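Local coordinates for protein AlyGC mutant - R241A (Glaciecola chathamensis S18K6, PDB 5GKQ) that degrades the polysaccharide alginate as a family 6 polysaccharide lyase, seen here as a point mutant with a mannuronate oligosaccharide in its glycan-binding cleft, at residues A[184-189]-A[215-220]; A[264-269]-A[301-306]. All coordinates share one frame; numbering follows the deposited sequence.

Interaction 1. Residues A[184-189]-A[215-220]. With BEM (beta-D-mannopyranuronic acid), chain C; BEM (beta-D-mannopyranuronic acid), chain B; BEM (beta-D-mannopyranuronic acid), chain D.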
ATOM      1  N   THR A 184      -2.350  19.196 -19.760  1.00 33.41           N
ATOM      2  CA  THR A 184      -1.036  19.537 -20.261  1.00 31.40           C
ATOM      3  C   THR A 184      -0.742  21.026 -20.126  1.00 33.61           C
ATOM      4  O   THR A 184       0.311  21.389 -19.604  1.00 30.95           O
ATOM      5  CB  THR A 184      -0.895  19.091 -21.704  1.00 34.40           C
ATOM      6  OG1 THR A 184      -0.791  17.666 -21.726  1.00 38.69           O
ATOM      7  CG2 THR A 184       0.357  19.699 -22.317  1.00 29.22           C
ATOM      8  N   LEU A 185      -1.667  21.890 -20.551  1.00 30.22           N
ATOM      9  CA  LEU A 185      -1.469  23.333 -20.563  1.00 30.47           C
ATOM     10  C   LEU A 185      -2.698  24.051 -20.025  1.00 31.96           C
ATOM     11  O   LEU A 185      -3.805  23.849 -20.528  1.00 35.19           O
ATOM     12  CB  LEU A 185      -1.167  23.836 -21.982  1.00 32.19           C
ATOM     13  CG  LEU A 185      -1.038  25.346 -22.227  1.00 31.43           C
ATOM     14  CD1 LEU A 185       0.120  25.905 -21.440  1.00 26.03           C
ATOM     15  CD2 LEU A 185      -0.820  25.604 -23.690  1.00 25.49           C
ATOM     16  N   ARG A 186      -2.496  24.923 -19.043  1.00 34.96           N
ATOM     17  CA  ARG A 186      -3.558  25.725 -18.448  1.00 32.85           C
ATOM     18  C   ARG A 186      -3.179  27.198 -18.503  1.00 35.90           C
ATOM     19  O   ARG A 186      -2.092  27.571 -18.065  1.00 39.39           O
ATOM     20  CB  ARG A 186      -3.799  25.305 -16.998  1.00 38.79           C
ATOM     21  CG  ARG A 186      -5.089  25.812 -16.386  1.00 39.62           C
ATOM     22  CD  ARG A 186      -5.111  25.522 -14.897  1.00 45.67           C
ATOM     23  NE  ARG A 186      -4.230  26.419 -14.156  1.00 45.70           N
ATOM     24  CZ  ARG A 186      -3.596  26.094 -13.035  1.00 46.39           C
ATOM     25  NH1 ARG A 186      -3.721  24.889 -12.516  1.00 46.42           N
ATOM     26  NH2 ARG A 186      -2.814  26.980 -12.442  1.00 52.44           N
ATOM     27  N   ILE A 187      -4.075  28.032 -19.008  1.00 32.92           N
ATOM     28  CA  ILE A 187      -3.814  29.455 -19.191  1.00 35.35           C
ATOM     29  C   ILE A 187      -4.807  30.228 -18.329  1.00 39.36           C
ATOM     30  O   ILE A 187      -5.853  30.678 -18.796  1.00 41.37           O
ATOM     31  CB  ILE A 187      -3.913  29.870 -20.656  1.00 36.40           C
ATOM     32  CG1 ILE A 187      -3.078  28.939 -21.509  1.00 32.92           C
ATOM     33  CG2 ILE A 187      -3.423  31.305 -20.835  1.00 36.66           C
ATOM     34  CD1 ILE A 187      -3.390  29.080 -22.954  1.00 37.26           C
ATOM     35  N   GLY A 188      -4.465  30.427 -17.063  1.00 41.77           N
ATOM     36  CA  GLY A 188      -5.290  31.142 -16.110  1.00 38.06           C
ATOM     37  C   GLY A 188      -5.957  30.191 -15.129  1.00 40.34           C
ATOM     38  O   GLY A 188      -5.707  28.988 -15.119  1.00 44.84           O
ATOM     39  N   THR A 189      -6.817  30.766 -14.296  1.00 41.33           N
ATOM     40  CA  THR A 189      -7.676  30.018 -13.392  1.00 45.36           C
ATOM     41  C   THR A 189      -9.075  30.633 -13.430  1.00 50.63           C
ATOM     42  O   THR A 189      -9.323  31.635 -14.107  1.00 48.02           O
ATOM     43  CB  THR A 189      -7.117  30.005 -11.968  1.00 42.27           C
ATOM     44  OG1 THR A 189      -6.607  31.295 -11.653  1.00 46.65           O
ATOM     45  CG2 THR A 189      -6.007  29.032 -11.850  1.00 47.81           C
ATOM     46  N   ILE A 215      -6.859  18.524 -22.483  1.00 34.49           N
ATOM     47  CA  ILE A 215      -5.453  18.701 -22.836  1.00 31.92           C
ATOM     48  C   ILE A 215      -5.021  20.127 -22.516  1.00 32.21           C
ATOM     49  O   ILE A 215      -4.113  20.360 -21.713  1.00 36.10           O
ATOM     50  CB  ILE A 215      -5.207  18.362 -24.317  1.00 31.15           C
ATOM     51  CG1 ILE A 215      -5.830  17.017 -24.695  1.00 31.32           C
ATOM     52  CG2 ILE A 215      -3.739  18.286 -24.588  1.00 28.22           C
ATOM     53  CD1 ILE A 215      -5.907  16.801 -26.189  1.00 28.94           C
ATOM     54  N   ILE A 216      -5.679  21.098 -23.138  1.00 34.45           N
ATOM     55  CA  ILE A 216      -5.510  22.514 -22.847  1.00 31.02           C
ATOM     56  C   ILE A 216      -6.741  22.984 -22.095  1.00 30.50           C
ATOM     57  O   ILE A 216      -7.867  22.681 -22.494  1.00 36.30           O
ATOM     58  CB  ILE A 216      -5.308  23.329 -24.136  1.00 29.91           C
ATOM     59  CG1 ILE A 216      -4.052  22.869 -24.856  1.00 31.37           C
ATOM     60  CG2 ILE A 216      -5.234  24.809 -23.830  1.00 28.97           C
ATOM     61  CD1 ILE A 216      -3.815  23.582 -26.143  1.00 30.01           C
ATOM     62  N   SER A 217      -6.530  23.713 -21.006  1.00 32.91           N
ATOM     63  CA  SER A 217      -7.608  24.366 -20.275  1.00 35.71           C
ATOM     64  C   SER A 217      -7.366  25.866 -20.350  1.00 36.19           C
ATOM     65  O   SER A 217      -6.458  26.382 -19.696  1.00 37.72           O
ATOM     66  CB  SER A 217      -7.664  23.883 -18.826  1.00 39.46           C
ATOM     67  OG  SER A 217      -8.864  24.289 -18.189  1.00 37.55           O
ATOM     68  N   ASN A 218      -8.156  26.563 -21.154  1.00 33.79           N
ATOM     69  CA  ASN A 218      -8.057  28.009 -21.236  1.00 35.28           C
ATOM     70  C   ASN A 218      -8.989  28.643 -20.222  1.00 39.59           C
ATOM     71  O   ASN A 218     -10.191  28.381 -20.225  1.00 40.28           O
ATOM     72  CB  ASN A 218      -8.413  28.518 -22.624  1.00 36.89           C
ATOM     73  CG  ASN A 218      -8.176  30.003 -22.757  1.00 38.39           C
ATOM     74  OD1 ASN A 218      -7.039  30.439 -22.905  1.00 37.91           O
ATOM     75  ND2 ASN A 218      -9.245  30.789 -22.700  1.00 37.88           N
ATOM     76  N   LYS A 219      -8.441  29.501 -19.374  1.00 43.10           N
ATOM     77  CA  LYS A 219      -9.217  30.135 -18.318  1.00 42.41           C
ATOM     78  C   LYS A 219      -8.826  31.605 -18.196  1.00 41.71           C
ATOM     79  O   LYS A 219      -8.571  32.119 -17.110  1.00 44.47           O
ATOM     80  CB  LYS A 219      -9.032  29.380 -17.003  1.00 39.63           C
ATOM     81  CG  LYS A 219      -9.580  27.978 -17.036  1.00 41.30           C
ATOM     82  CD  LYS A 219      -9.238  27.204 -15.785  1.00 49.22           C
ATOM     83  CE  LYS A 219     -10.075  25.957 -15.659  1.00 53.61           C
ATOM     84  NZ  LYS A 219      -9.480  25.053 -14.659  1.00 62.82           N
ATOM     85  N   SER A 220      -8.777  32.305 -19.323  1.00 40.29           N
ATOM     86  CA  SER A 220      -8.399  33.711 -19.351  1.00 39.20           C
ATOM     87  C   SER A 220      -9.000  34.323 -20.597  1.00 39.03           C
ATOM     88  O   SER A 220      -9.596  33.633 -21.421  1.00 40.27           O
ATOM     89  CB  SER A 220      -6.885  33.896 -19.368  1.00 38.48           C
ATOM     90  OG  SER A 220      -6.249  32.761 -18.837  1.00 43.97           O
TER
HETATM   91  C1  BEM C   3     -11.682  23.602 -11.602  1.00 83.77           C
HETATM   92  C2  BEM C   3     -12.327  24.889 -12.025  1.00 83.23           C
HETATM   93  O2  BEM C   3     -11.329  25.462 -12.849  1.00 79.96           O
HETATM   94  C3  BEM C   3     -13.635  24.837 -12.805  1.00 84.87           C
HETATM   95  O3  BEM C   3     -13.598  25.844 -13.826  1.00 80.96           O
HETATM   96  C4  BEM C   3     -13.987  23.501 -13.444  1.00 88.30           C
HETATM   97  O4  BEM C   3     -15.224  23.063 -12.886  1.00 91.25           O
HETATM   98  C5  BEM C   3     -12.954  22.401 -13.272  1.00 87.10           C
HETATM   99  O5  BEM C   3     -12.390  22.437 -11.970  1.00 86.88           O
HETATM  100  C6  BEM C   3     -11.893  22.471 -14.325  1.00 81.52           C
HETATM  101  O6B BEM C   3     -10.893  21.772 -14.122  1.00 78.64           O
HETATM  102  O6A BEM C   3     -12.217  22.837 -15.471  1.00 74.47           O
HETATM  103  C1  BEM B   2      -7.203  24.319  -9.246  1.00 79.58           C
HETATM  104  C2  BEM B   2      -8.090  23.110  -9.084  1.00 80.87           C
HETATM  105  O2  BEM B   2      -9.085  23.317  -8.089  1.00 83.25           O
HETATM  106  C3  BEM B   2      -8.761  22.833 -10.401  1.00 80.04           C
HETATM  107  O3  BEM B   2      -9.647  21.747 -10.234  1.00 83.06           O
HETATM  108  C4  BEM B   2      -9.539  24.033 -10.844  1.00 78.62           C
HETATM  109  O4  BEM B   2     -10.298  23.655 -11.988  1.00 84.75           O
HETATM  110  C5  BEM B   2      -8.508  25.130 -11.057  1.00 68.12           C
HETATM  111  O5  BEM B   2      -7.930  25.403  -9.792  1.00 73.27           O
HETATM  112  C6  BEM B   2      -9.169  26.372 -11.508  1.00 64.42           C
HETATM  113  O6B BEM B   2      -9.627  27.102 -10.638  1.00 64.70           O
HETATM  114  O6A BEM B   2      -9.714  26.322 -12.605  1.00 59.98           O
HETATM  115  C1  BEM D   1      -4.297  27.484  -6.366  1.00 80.23           C
HETATM  116  C2  BEM D   1      -5.727  27.905  -6.647  1.00 77.95           C
HETATM  117  O2  BEM D   1      -5.745  28.873  -7.685  1.00 77.37           O
HETATM  118  C3  BEM D   1      -6.565  26.689  -7.012  1.00 79.51           C
HETATM  119  O3  BEM D   1      -7.815  27.024  -7.592  1.00 82.77           O
HETATM  120  C4  BEM D   1      -5.902  25.818  -8.035  1.00 85.34           C
HETATM  121  O4  BEM D   1      -6.637  24.608  -7.983  1.00 85.66           O
HETATM  122  C5  BEM D   1      -4.482  25.529  -7.611  1.00 82.38           C
HETATM  123  O5  BEM D   1      -3.793  26.766  -7.484  1.00 80.63           O
HETATM  124  C6  BEM D   1      -3.938  24.528  -8.586  1.00 75.85           C
HETATM  125  O6B BEM D   1      -2.934  24.759  -9.296  1.00 71.02           O
HETATM  126  O6A BEM D   1      -4.644  23.517  -8.743  1.00 71.02           O
HETATM  127  O1  BEM D   1      -3.531  28.652  -6.082  1.00 78.94           O
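Arg186 turns its CG away from its own backbone N (chi1 -165°), which lays that carbon alongside Ser217, 4.0 Å from Ser217 CB; a bend at chi3 (75°) then carries the guanidinium toward the glycan. The chain of Lys219, extended beyond CG, runs to the same cleft, where its NZ comes 4.4 Å from Arg186 CD. The two segments are successive rungs of the parallel beta-helix of the pectate-lyase-like fold, with strands 185-188 and 217-219 only 4° from parallel. Ser217 N bonds to Leu185 O at 2.8 Å, and Ile187 N to Ser217 O at 3.0 Å. At the corner before them Ile215 O takes two donors, Thr184 N and Leu185 N. Leu185, Ile187, Ile216 and Asn218 line the inner face; Leu185 and Ile187 pack on Val201, and the Asn218 amide is held by Asn223 and by Ser220 O. On the glycan face, Arg186 NH1 makes a weak bond, 3.3 Å, to carboxylate O6B of the chain D mannuronate, which lies at the edge of the guanidinium; Arg153 stands beside it. With a leucine in its place, that carboxylate would probably lose its cationic neighbour in this rung, and Gly188 O its weak bond from NE. Lys219 NZ reaches two sugars: its approach to chain B carboxylate O6A is modelled doubtfully short, and at 2.6 Å it bonds to hydroxyl O2 of the chain C mannuronate.

Interaction 2. Residues A[264-269]-A[301-306]. With BEM (beta-D-mannopyranuronic acid), chain E.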
ATOM      1  N   ARG A 264     -13.881  22.362 -27.312  1.00 35.02           N
ATOM      2  CA  ARG A 264     -15.060  22.583 -26.491  1.00 32.32           C
ATOM      3  C   ARG A 264     -15.259  24.076 -26.300  1.00 35.01           C
ATOM      4  O   ARG A 264     -14.424  24.735 -25.679  1.00 33.91           O
ATOM      5  CB  ARG A 264     -14.932  21.906 -25.133  1.00 31.08           C
ATOM      6  CG  ARG A 264     -16.260  21.539 -24.568  1.00 37.12           C
ATOM      7  CD  ARG A 264     -16.357  21.593 -23.070  1.00 41.01           C
ATOM      8  NE  ARG A 264     -15.333  20.831 -22.383  1.00 37.63           N
ATOM      9  CZ  ARG A 264     -15.389  20.505 -21.101  1.00 41.95           C
ATOM     10  NH1 ARG A 264     -16.438  20.846 -20.370  1.00 42.52           N
ATOM     11  NH2 ARG A 264     -14.394  19.828 -20.559  1.00 48.22           N
ATOM     12  N   VAL A 265     -16.380  24.594 -26.787  1.00 35.27           N
ATOM     13  CA  VAL A 265     -16.656  26.024 -26.774  1.00 37.20           C
ATOM     14  C   VAL A 265     -17.589  26.349 -25.615  1.00 38.84           C
ATOM     15  O   VAL A 265     -18.702  25.820 -25.519  1.00 40.06           O
ATOM     16  CB  VAL A 265     -17.252  26.487 -28.112  1.00 39.11           C
ATOM     17  CG1 VAL A 265     -17.365  28.015 -28.158  1.00 36.18           C
ATOM     18  CG2 VAL A 265     -16.407  25.965 -29.268  1.00 33.73           C
ATOM     19  N   ILE A 266     -17.152  27.238 -24.762  1.00 36.32           N
ATOM     20  CA  ILE A 266     -17.918  27.687 -23.662  1.00 35.58           C
ATOM     21  C   ILE A 266     -17.672  29.175 -23.629  1.00 40.82           C
ATOM     22  O   ILE A 266     -16.681  29.627 -24.095  1.00 43.25           O
ATOM     23  CB  ILE A 266     -17.397  27.086 -22.386  1.00 38.95           C
ATOM     24  CG1 ILE A 266     -17.320  25.599 -22.520  1.00 36.64           C
ATOM     25  CG2 ILE A 266     -18.328  27.375 -21.257  1.00 42.10           C
ATOM     26  CD1 ILE A 266     -16.828  24.926 -21.289  1.00 41.40           C
ATOM     27  N   ASN A 267     -18.587  29.936 -23.087  1.00 39.67           N
ATOM     28  CA  ASN A 267     -18.427  31.363 -22.965  1.00 38.11           C
ATOM     29  C   ASN A 267     -18.599  32.260 -24.159  1.00 39.54           C
ATOM     30  O   ASN A 267     -19.173  31.896 -25.133  1.00 44.73           O
ATOM     31  CB  ASN A 267     -17.181  31.705 -22.188  1.00 37.68           C
ATOM     32  CG  ASN A 267     -16.984  30.813 -21.025  1.00 41.30           C
ATOM     33  OD1 ASN A 267     -17.682  30.885 -20.064  1.00 41.45           O
ATOM     34  ND2 ASN A 267     -16.015  29.971 -21.112  1.00 42.56           N
ATOM     35  N   ARG A 268     -18.102  33.469 -24.042  1.00 38.43           N
ATOM     36  CA  ARG A 268     -18.294  34.496 -25.035  1.00 39.57           C
ATOM     37  C   ARG A 268     -17.229  34.887 -26.020  1.00 42.85           C
ATOM     38  O   ARG A 268     -16.084  34.846 -25.725  1.00 42.41           O
ATOM     39  CB  ARG A 268     -18.528  35.770 -24.249  1.00 45.61           C
ATOM     40  CG  ARG A 268     -19.925  36.318 -24.240  1.00 49.98           C
ATOM     41  CD  ARG A 268     -20.070  37.432 -23.220  1.00 49.80           C
ATOM     42  NE  ARG A 268     -19.935  36.911 -21.877  1.00 51.74           N
ATOM     43  CZ  ARG A 268     -19.402  37.589 -20.881  1.00 59.98           C
ATOM     44  NH1 ARG A 268     -19.307  37.054 -19.679  1.00 61.42           N
ATOM     45  NH2 ARG A 268     -18.971  38.810 -21.091  1.00 64.15           N
ATOM     46  N   ASP A 269     -17.660  35.301 -27.198  1.00 42.64           N
ATOM     47  CA  ASP A 269     -16.803  35.919 -28.213  1.00 39.37           C
ATOM     48  C   ASP A 269     -15.653  35.020 -28.654  1.00 39.60           C
ATOM     49  O   ASP A 269     -14.584  35.513 -29.016  1.00 39.11           O
ATOM     50  CB  ASP A 269     -16.259  37.267 -27.737  1.00 37.78           C
ATOM     51  CG  ASP A 269     -17.355  38.263 -27.426  1.00 43.43           C
ATOM     52  OD1 ASP A 269     -18.386  38.272 -28.131  1.00 45.24           O
ATOM     53  OD2 ASP A 269     -17.191  39.043 -26.469  1.00 46.33           O
ATOM     54  N   ASN A 301     -16.612  30.364 -11.178  1.00 75.66           N
ATOM     55  CA  ASN A 301     -16.154  28.984 -11.290  1.00 73.85           C
ATOM     56  C   ASN A 301     -17.188  28.195 -12.082  1.00 76.75           C
ATOM     57  O   ASN A 301     -17.250  26.965 -12.000  1.00 79.34           O
ATOM     58  CB  ASN A 301     -15.920  28.377  -9.904  1.00 75.86           C
ATOM     59  CG  ASN A 301     -17.153  28.465  -9.022  1.00 81.99           C
ATOM     60  OD1 ASN A 301     -17.982  29.360  -9.192  1.00 80.99           O
ATOM     61  ND2 ASN A 301     -17.289  27.531  -8.088  1.00 86.01           N
ATOM     62  N   ARG A 302     -18.012  28.901 -12.859  1.00 71.98           N
ATOM     63  CA  ARG A 302     -19.135  28.297 -13.549  1.00 70.85           C
ATOM     64  C   ARG A 302     -19.053  28.564 -15.043  1.00 65.94           C
ATOM     65  O   ARG A 302     -18.748  29.680 -15.470  1.00 63.34           O
ATOM     66  CB  ARG A 302     -20.439  28.817 -12.972  1.00 72.76           C
ATOM     67  CG  ARG A 302     -20.483  28.582 -11.489  1.00 75.07           C
ATOM     68  CD  ARG A 302     -20.352  27.054 -11.191  1.00 77.08           C
ATOM     69  NE  ARG A 302     -21.320  26.270 -11.929  1.00 77.84           N
ATOM     70  CZ  ARG A 302     -22.231  25.479 -11.332  1.00 78.78           C
ATOM     71  NH1 ARG A 302     -22.298  25.352 -10.024  1.00 81.00           N
ATOM     72  NH2 ARG A 302     -23.105  24.809 -12.043  1.00 77.39           N
ATOM     73  N   TYR A 303     -19.310  27.520 -15.828  1.00 65.97           N
ATOM     74  CA  TYR A 303     -19.378  27.644 -17.276  1.00 59.17           C
ATOM     75  C   TYR A 303     -20.477  28.617 -17.655  1.00 55.74           C
ATOM     76  O   TYR A 303     -21.629  28.442 -17.259  1.00 63.01           O
ATOM     77  CB  TYR A 303     -19.641  26.278 -17.902  1.00 62.10           C
ATOM     78  CG  TYR A 303     -18.490  25.328 -17.748  1.00 62.87           C
ATOM     79  CD1 TYR A 303     -17.223  25.803 -17.475  1.00 59.55           C
ATOM     80  CD2 TYR A 303     -18.670  23.961 -17.875  1.00 63.44           C
ATOM     81  CE1 TYR A 303     -16.167  24.951 -17.331  1.00 63.10           C
ATOM     82  CE2 TYR A 303     -17.621  23.096 -17.733  1.00 65.34           C
ATOM     83  CZ  TYR A 303     -16.372  23.596 -17.461  1.00 67.29           C
ATOM     84  OH  TYR A 303     -15.324  22.727 -17.323  1.00 71.51           O
ATOM     85  N   HIS A 304     -20.130  29.646 -18.411  1.00 51.54           N
ATOM     86  CA  HIS A 304     -21.086  30.671 -18.786  1.00 51.71           C
ATOM     87  C   HIS A 304     -21.645  30.408 -20.170  1.00 49.80           C
ATOM     88  O   HIS A 304     -20.982  29.835 -21.030  1.00 51.75           O
ATOM     89  CB  HIS A 304     -20.452  32.053 -18.752  1.00 54.62           C
ATOM     90  CG  HIS A 304     -20.217  32.565 -17.371  1.00 59.19           C
ATOM     91  ND1 HIS A 304     -19.849  33.867 -17.113  1.00 63.78           N
ATOM     92  CD2 HIS A 304     -20.304  31.952 -16.170  1.00 62.70           C
ATOM     93  CE1 HIS A 304     -19.714  34.031 -15.810  1.00 73.09           C
ATOM     94  NE2 HIS A 304     -19.984  32.883 -15.215  1.00 69.72           N
ATOM     95  N   GLN A 305     -22.880  30.844 -20.370  1.00 51.34           N
ATOM     96  CA  GLN A 305     -23.580  30.669 -21.630  1.00 46.98           C
ATOM     97  C   GLN A 305     -22.690  31.032 -22.816  1.00 46.54           C
ATOM     98  O   GLN A 305     -21.951  32.017 -22.778  1.00 45.99           O
ATOM     99  CB  GLN A 305     -24.845  31.533 -21.607  1.00 47.04           C
ATOM    100  CG  GLN A 305     -25.444  31.833 -22.943  1.00 45.08           C
ATOM    101  CD  GLN A 305     -26.746  32.584 -22.827  1.00 50.88           C
ATOM    102  OE1 GLN A 305     -27.815  32.012 -23.030  1.00 53.80           O
ATOM    103  NE2 GLN A 305     -26.669  33.872 -22.501  1.00 48.90           N
ATOM    104  N   VAL A 306     -22.737  30.195 -23.854  1.00 46.77           N
ATOM    105  CA  VAL A 306     -22.045  30.507 -25.096  1.00 44.28           C
ATOM    106  C   VAL A 306     -22.759  31.666 -25.763  1.00 44.19           C
ATOM    107  O   VAL A 306     -23.982  31.641 -25.950  1.00 47.37           O
ATOM    108  CB  VAL A 306     -21.985  29.283 -26.021  1.00 40.03           C
ATOM    109  CG1 VAL A 306     -21.731  29.717 -27.460  1.00 34.41           C
ATOM    110  CG2 VAL A 306     -20.915  28.313 -25.557  1.00 38.21           C
TER
HETATM  111  C1  BEM E   4     -16.196  23.030 -13.936  1.00 87.76           C
HETATM  112  C2  BEM E   4     -16.418  21.537 -14.237  1.00 89.53           C
HETATM  113  O2  BEM E   4     -15.436  20.755 -13.545  1.00 83.63           O
HETATM  114  C3  BEM E   4     -17.843  21.029 -13.970  1.00 87.48           C
HETATM  115  O3  BEM E   4     -17.818  19.910 -13.092  1.00 86.26           O
HETATM  116  C4  BEM E   4     -18.799  22.047 -13.381  1.00 85.57           C
HETATM  117  O4  BEM E   4     -20.125  21.572 -13.539  1.00 91.36           O
HETATM  118  C5  BEM E   4     -18.605  23.329 -14.154  1.00 81.96           C
HETATM  119  O5  BEM E   4     -17.362  23.845 -13.684  1.00 82.03           O
HETATM  120  C6  BEM E   4     -19.803  24.229 -14.060  1.00 78.10           C
HETATM  121  O6B BEM E   4     -19.594  25.438 -13.897  1.00 79.42           O
HETATM  122  O6A BEM E   4     -20.785  23.878 -14.733  1.00 65.11           O
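Asn267 and Val306 bring their backbones closest, CA to CA 4.3 Å, where the end-to-end directions of 264-268 and 303-306 lie 73° apart. Asn267 grips His304 twice: its N donates to His304 O, and its OD1 accepts from His304 N, both at 3.2 Å with the donor tilted some 30° from the carbonyl plane. Beyond this pair, Asn267 O receives a CA-H...O contact from Val306. The other end of the Asn267 amide, ND2, bonds to Ala240 O, so the side chain ties the loop 301-306 to the neighbouring strand 236-241 as well. Val306 CG2 packs against Ile266 CA and the carbonyl of Val265. The segment 264-269 leaves strand 263-265, a rung of the parallel beta-helix, whereas 301-306 belongs to the long loop between strands 289-292 and 310-317, folded over that rung to form one end of the glycan pocket. The Tyr303 ring is covered on both faces. Ile266, its chain extended at chi2, sets CD1 over the centre of one ring face, 3.8 Å from the centroid, a CH-pi contact. The chain E mannuronate lies over the opposite face, its C5 3.7 Å above the plane and offset toward the rim. Arg264 approaches obliquely with its guanidinium nearly perpendicular to the ring (85°), NH1 3.7 Å from Tyr303 CE2. The sugar carboxylate is caught by the loop itself: O6B accepts from Tyr303 N at 2.9 Å and, more weakly, from Arg302 NE.

Interactions 1 and 2 are two stations along one glycan-binding face of the beta-helix, their centres 14 Å apart and their nearest atoms about 6 Å apart, without touching. Strand 236-241 lies between strand 214-219 of interaction 1 and strand 263-265 of interaction 2. The sugar bridges the gap: the four mannuronates are joined in the order D, B, C, E. Thus 184-189 with 215-220 holds D, B and C, and the loop 301-306 receives E. Glu214 also relates the two, bonded to Ser217 and in a long, weak ion pair with Arg264. A calcium ion lies about 6 Å from the Lys219 side chain and about 7 Å from that of Tyr303.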